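Local coordinates for protein serpin (Taeniopygia guttata, PDB 5HGC) that binds a cortisol-type steroid on a serpin fold and may, like many members of that family, inhibit serine proteases, at the (11alpha,14beta)-11,17,21-trihydroxypregn-4-ene-3,20-dione site and the 2,6-diamino-2,6-dideoxy-alpha-D-glucopyranose site. Sequence-based numbering; all coordinates share one arbitrary frame.

Site 1 and site 2 lie about 25 Å apart, measured between the centres of their C-alpha atoms, and have no residue or secondary-structure element in common. Site 1 is built from helices 12-29 and 254-263, strands 222-228, 233-240 and 355-361, and the loop after the last of these. Site 2 sits among helices 39-52, 74-89 and 113-123. Both sites are formed within one chain, and the deposited assembly holds one copy. The steroid of site 1 is deeply enclosed, whereas the amino sugar of site 2 is less covered and poorly ordered, suggesting a looser hold; the structure alone does not show whether one affects the other.

Site 1: the (11alpha,14beta)-11,17,21-trihydroxypregn-4-ene-3,20-dione site. Residues 12-13, 16, 226, 234, 236, 254, 257-258, 261, 360-362, 365. With HCY ((11alpha,14beta)-11,17,21-trihydroxypregn-4-ene-3,20-dione), chain B.
The steroid HCY lies in a serpin pocket between helices 12-29 and 254-263 and strands 222-228, 233-240 and 355-361, a position resembling the hormone site of corticosteroid-binding globulin. The protein hides 422 of the ligand's 508 Å² of surface.

Arg226 grips the C17 side chain. It meets it end-on with both terminal nitrogens, one for each oxygen: NH1 donates to HCY O4, the C20 ketone, at 2.8 Å, and NH2 to HCY O5, the C21 hydroxyl, at 2.9 Å. Both acceptors lie in the guanidinium plane, and the NH2 bond is almost straight (174° at H). The arginine begins with CG anti to the backbone N and then turns sharply (chi2 -94°) to present this end. Its rotation is further fixed by NH1 donating to Thr234 OG1 at 3.2 Å, somewhat out of plane. Phe236 supports it from behind, one ring face carrying Arg226 CG near the rim while the ring edge points at HCY O4. On the D ring, the 17-hydroxyl HCY O3 donates to Asn365 OD1 at 2.7 Å, arriving above the carbonyl plane (35° out of it). Ser261 OG, in the crowded position between the backbone N and the carbonyl carbon, hydrogen-bonds the 11-hydroxyl HCY O2 at 3.0 Å.

Apolar contacts clasp the fused rings. From helix 254-263, Ile257 brings CG2 to the angular methyl HCY C19 at 3.7 Å, while Ser261 CB and the ring tip of Phe236 approach the other methyl, HCY C18. On the same face, at the D-ring edge, Phe360 brings CB to 3.5 Å from HCY C15 and follows with its ring atoms CG and CD2. The A-ring end is enclosed by Val12, whose CG1 branch, anti to the backbone N, comes from the opposite, alpha face to 3.4 Å from HCY C4, by the carboxamide of Gln258 alongside HCY C1 and C2, and by the aliphatic chain of Lys254 beside HCY C3.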
# COMPACT_ATOMS: atom_id res chain seq x y z
N VAL A 12 -5.44 -5.17 -13.27
CA VAL A 12 -6.22 -5.26 -12.02
C VAL A 12 -6.09 -6.62 -11.31
O VAL A 12 -5.86 -6.67 -10.09
CB VAL A 12 -7.67 -4.78 -12.25
CG1 VAL A 12 -8.52 -5.18 -11.09
CG2 VAL A 12 -7.73 -3.27 -12.44
N PRO A 13 -6.16 -7.74 -12.07
CA PRO A 13 -6.01 -9.00 -11.31
C PRO A 13 -4.56 -9.25 -10.88
O PRO A 13 -4.31 -9.76 -9.76
CB PRO A 13 -6.47 -10.09 -12.29
CG PRO A 13 -6.94 -9.38 -13.51
CD PRO A 13 -6.51 -7.96 -13.49
N ALA A 16 -3.66 -7.21 -7.82
CA ALA A 16 -4.34 -7.75 -6.62
C ALA A 16 -3.72 -9.02 -6.14
O ALA A 16 -3.46 -9.16 -4.95
CB ALA A 16 -5.84 -7.92 -6.86
N ARG A 226 -17.67 -1.36 4.83
CA ARG A 226 -17.02 -0.57 3.81
C ARG A 226 -17.48 0.90 3.83
O ARG A 226 -18.67 1.17 3.76
CB ARG A 226 -17.26 -1.20 2.44
CG ARG A 226 -16.60 -0.42 1.32
CD ARG A 226 -17.60 0.55 0.73
NE ARG A 226 -18.38 -0.15 -0.29
CZ ARG A 226 -17.87 -0.59 -1.44
NH1 ARG A 226 -16.58 -0.36 -1.75
NH2 ARG A 226 -18.64 -1.25 -2.27
N THR A 234 -11.89 3.92 -1.41
CA THR A 234 -12.84 3.30 -0.50
C THR A 234 -12.08 2.44 0.52
O THR A 234 -11.01 1.92 0.21
CB THR A 234 -13.86 2.47 -1.33
OG1 THR A 234 -14.97 2.11 -0.51
CG2 THR A 234 -13.21 1.21 -1.99
N PHE A 236 -12.27 -0.91 3.11
CA PHE A 236 -12.89 -2.16 3.71
C PHE A 236 -12.29 -2.41 5.07
O PHE A 236 -11.07 -2.51 5.19
CB PHE A 236 -12.60 -3.40 2.87
CG PHE A 236 -13.39 -3.48 1.59
CD1 PHE A 236 -13.27 -2.44 0.59
CD2 PHE A 236 -14.21 -4.59 1.32
CE1 PHE A 236 -13.98 -2.51 -0.62
CE2 PHE A 236 -14.93 -4.66 0.10
CZ PHE A 236 -14.81 -3.63 -0.87
N LYS A 254 -7.77 -12.13 -3.72
CA LYS A 254 -8.66 -11.22 -4.42
C LYS A 254 -10.06 -11.77 -4.66
O LYS A 254 -10.99 -11.02 -4.95
CB LYS A 254 -8.04 -10.78 -5.73
CG LYS A 254 -7.84 -11.87 -6.75
CD LYS A 254 -8.01 -11.26 -8.13
CE LYS A 254 -7.10 -11.94 -9.14
NZ LYS A 254 -7.02 -13.44 -9.04
N ILE A 257 -12.00 -10.81 -1.69
CA ILE A 257 -12.38 -9.40 -1.84
C ILE A 257 -13.62 -9.28 -2.74
O ILE A 257 -14.56 -8.57 -2.37
CB ILE A 257 -11.24 -8.46 -2.32
CG1 ILE A 257 -10.00 -8.52 -1.39
CG2 ILE A 257 -11.75 -7.04 -2.43
CD1 ILE A 257 -10.28 -8.17 0.07
N GLN A 258 -13.62 -9.99 -3.87
CA GLN A 258 -14.72 -9.93 -4.83
C GLN A 258 -16.02 -10.49 -4.24
O GLN A 258 -17.09 -9.93 -4.50
CB GLN A 258 -14.40 -10.67 -6.12
CG GLN A 258 -15.53 -10.53 -7.14
CD GLN A 258 -15.03 -10.35 -8.55
OE1 GLN A 258 -14.19 -11.15 -9.05
NE2 GLN A 258 -15.52 -9.29 -9.21
N SER A 261 -17.36 -7.66 -1.90
CA SER A 261 -17.96 -6.52 -2.52
C SER A 261 -19.23 -6.90 -3.31
O SER A 261 -20.13 -6.07 -3.43
CB SER A 261 -16.94 -5.77 -3.36
OG SER A 261 -16.45 -6.60 -4.39
N PHE A 360 -8.78 0.87 -1.31
CA PHE A 360 -8.74 0.70 -2.77
C PHE A 360 -9.14 1.99 -3.51
O PHE A 360 -9.85 2.89 -2.95
CB PHE A 360 -9.70 -0.39 -3.25
CG PHE A 360 -9.53 -1.73 -2.56
CD1 PHE A 360 -10.26 -2.02 -1.37
CD2 PHE A 360 -8.68 -2.71 -3.09
CE1 PHE A 360 -10.13 -3.24 -0.73
CE2 PHE A 360 -8.55 -3.93 -2.44
CZ PHE A 360 -9.28 -4.20 -1.27
N ASP A 361 -8.70 2.07 -4.78
CA ASP A 361 -9.29 3.04 -5.69
C ASP A 361 -10.39 2.41 -6.58
O ASP A 361 -10.10 1.45 -7.30
CB ASP A 361 -8.21 3.73 -6.53
CG ASP A 361 -8.78 4.73 -7.54
OD1 ASP A 361 -9.84 5.36 -7.24
OD2 ASP A 361 -8.18 4.86 -8.65
N ARG A 362 -11.62 2.96 -6.54
CA ARG A 362 -12.75 2.50 -7.37
C ARG A 362 -12.64 2.83 -8.86
O ARG A 362 -13.17 2.07 -9.67
CB ARG A 362 -14.12 2.96 -6.85
CG ARG A 362 -14.56 2.39 -5.52
CD ARG A 362 -15.74 3.21 -5.02
NE ARG A 362 -15.27 4.42 -4.34
CZ ARG A 362 -16.06 5.40 -3.89
NH1 ARG A 362 -17.38 5.32 -4.10
NH2 ARG A 362 -15.52 6.48 -3.26
N ASN A 365 -9.61 0.23 -9.73
CA ASN A 365 -9.66 -1.04 -9.04
C ASN A 365 -8.30 -1.54 -8.57
O ASN A 365 -7.93 -2.68 -8.86
CB ASN A 365 -10.31 -2.11 -9.92
CG ASN A 365 -11.82 -1.89 -10.07
OD1 ASN A 365 -12.47 -1.26 -9.22
ND2 ASN A 365 -12.37 -2.38 -11.17
C1 HCY B . -12.18 -7.93 -8.37
C2 HCY B . -11.41 -9.08 -9.01
C3 HCY B . -9.99 -8.70 -9.34
C4 HCY B . -9.38 -7.47 -8.77
C5 HCY B . -9.95 -6.88 -7.71
C6 HCY B . -9.12 -5.95 -6.86
C7 HCY B . -9.89 -4.64 -6.59
C8 HCY B . -11.37 -4.80 -6.22
C9 HCY B . -12.07 -5.73 -7.24
C10 HCY B . -11.40 -7.12 -7.33
C12 HCY B . -14.31 -4.36 -6.94
C11 HCY B . -13.64 -5.73 -7.15
C13 HCY B . -13.56 -3.50 -5.87
C14 HCY B . -12.08 -3.47 -6.24
C15 HCY B . -11.53 -2.28 -5.49
C16 HCY B . -12.66 -1.26 -5.45
C17 HCY B . -13.94 -2.00 -5.91
C18 HCY B . -13.78 -4.02 -4.42
C19 HCY B . -11.36 -7.92 -6.01
C20 HCY B . -15.17 -1.60 -5.12
C21 HCY B . -16.53 -1.56 -5.78
O1 HCY B . -9.32 -9.45 -10.03
O2 HCY B . -13.91 -6.55 -6.01
O3 HCY B . -14.27 -1.58 -7.25
O4 HCY B . -15.09 -1.32 -3.93
O5 HCY B . -17.41 -2.07 -4.78

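Site 2: the 2,6-diamino-2,6-dideoxy-alpha-D-glucopyranose site. Residues 51, 74-75, 78, 118. With BDG (2,6-diamino-2,6-dideoxy-alpha-D-glucopyranose), chain C.
A site among helices 39-52, 74-89 and 113-123 of the serpin holds the diamino sugar BDG, which is poorly ordered, with 202 of its 321 Å² hidden by protein. The clearest specific contact is at the 2-amino group. Asp118, on helix 113-123, has CG anti to the carbonyl carbon (chi1 -75°) and reaches the sugar with one carboxylate oxygen: BDG N2 donates to Asp118 OD2 at 2.7 Å, approaching from above the carboxylate plane (49° out of it). If N2 is protonated, the charge of Asp118 would probably strengthen the bond, although a hydroxyl at this position could also donate to it. An alanine here would remove the carboxylate acceptor and would probably weaken the hold on N2.

Across the ring, the poorly ordered Glu74 places OE2 3.5 Å from the ring oxygen BDG O5. The same OE2 accepts from His78 NE2 at 2.8 Å, using its anti lone pair and lying in the imidazole plane. This second-shell bond is likely to steady the carboxylate, while Leu51 CD2 covers one imidazole face of His78 from 3.5 Å above its plane, over the centre. His78 presents its CD2 edge to the sugar, 4.0 Å from BDG C5. Near the exocyclic 6-amino end, Lys75 lies alongside with its bent chain, CG being 3.7 Å from BDG C6. Lys75 is also poorly ordered, and because it and Glu74 would probably have opposing effects on BDG N6, no charge preference can be read there.

The sugar may come from purification or crystallisation; for the protein, the site shows a partly covered place between helices that can accept a diamino sugar, without establishing a physiological role.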
# COMPACT_ATOMS: atom_id res chain seq x y z
N LEU A 51 12.04 -1.60 -16.32
CA LEU A 51 12.39 -0.78 -17.49
C LEU A 51 13.84 -0.97 -17.82
O LEU A 51 14.19 -1.12 -18.99
CB LEU A 51 12.18 0.72 -17.27
CG LEU A 51 10.78 1.21 -17.54
CD1 LEU A 51 10.71 2.72 -17.30
CD2 LEU A 51 10.44 0.85 -18.98
N GLU A 74 4.99 -6.68 -22.25
CA GLU A 74 5.71 -5.72 -21.42
C GLU A 74 5.29 -4.24 -21.69
O GLU A 74 5.15 -3.45 -20.74
CB GLU A 74 7.22 -5.95 -21.52
CG GLU A 74 8.00 -5.22 -20.44
CD GLU A 74 9.44 -4.91 -20.84
OE1 GLU A 74 10.01 -5.69 -21.64
OE2 GLU A 74 10.00 -3.88 -20.34
N LYS A 75 5.04 -3.89 -22.94
CA LYS A 75 4.51 -2.57 -23.33
C LYS A 75 3.27 -2.22 -22.53
O LYS A 75 3.14 -1.09 -22.05
CB LYS A 75 4.13 -2.49 -24.83
CG LYS A 75 5.21 -2.95 -25.80
CD LYS A 75 5.26 -4.49 -26.00
CE LYS A 75 6.68 -5.05 -26.02
NZ LYS A 75 6.64 -6.47 -25.64
N HIS A 78 3.92 -1.44 -18.62
CA HIS A 78 4.41 -0.07 -18.40
C HIS A 78 3.33 0.97 -18.73
O HIS A 78 3.19 1.99 -18.02
CB HIS A 78 5.71 0.21 -19.15
CG HIS A 78 6.84 -0.70 -18.78
ND1 HIS A 78 7.34 -0.79 -17.50
CD2 HIS A 78 7.57 -1.56 -19.52
CE1 HIS A 78 8.31 -1.69 -17.45
NE2 HIS A 78 8.48 -2.18 -18.67
N ASP A 118 12.93 7.35 -19.75
CA ASP A 118 11.87 6.37 -19.75
C ASP A 118 11.23 6.27 -18.38
O ASP A 118 9.99 6.29 -18.26
CB ASP A 118 12.49 5.05 -20.14
CG ASP A 118 12.81 4.98 -21.66
OD1 ASP A 118 12.49 5.97 -22.39
OD2 ASP A 118 13.34 3.93 -22.13
C5 BDG C . 8.54 -0.69 -23.35
O5 BDG C . 9.70 -1.17 -22.59
C1 BDG C . 11.04 -0.65 -22.94
O1 BDG C . 12.04 -1.08 -21.98
C2 BDG C . 11.06 0.89 -23.28
N2 BDG C . 12.26 1.57 -22.80
C3 BDG C . 9.72 1.64 -22.95
O3 BDG C . 9.73 3.06 -23.29
C4 BDG C . 8.51 0.85 -23.57
O4 BDG C . 7.22 1.32 -23.18
C6 BDG C . 8.39 -1.37 -24.73
N6 BDG C . 8.69 -2.80 -24.70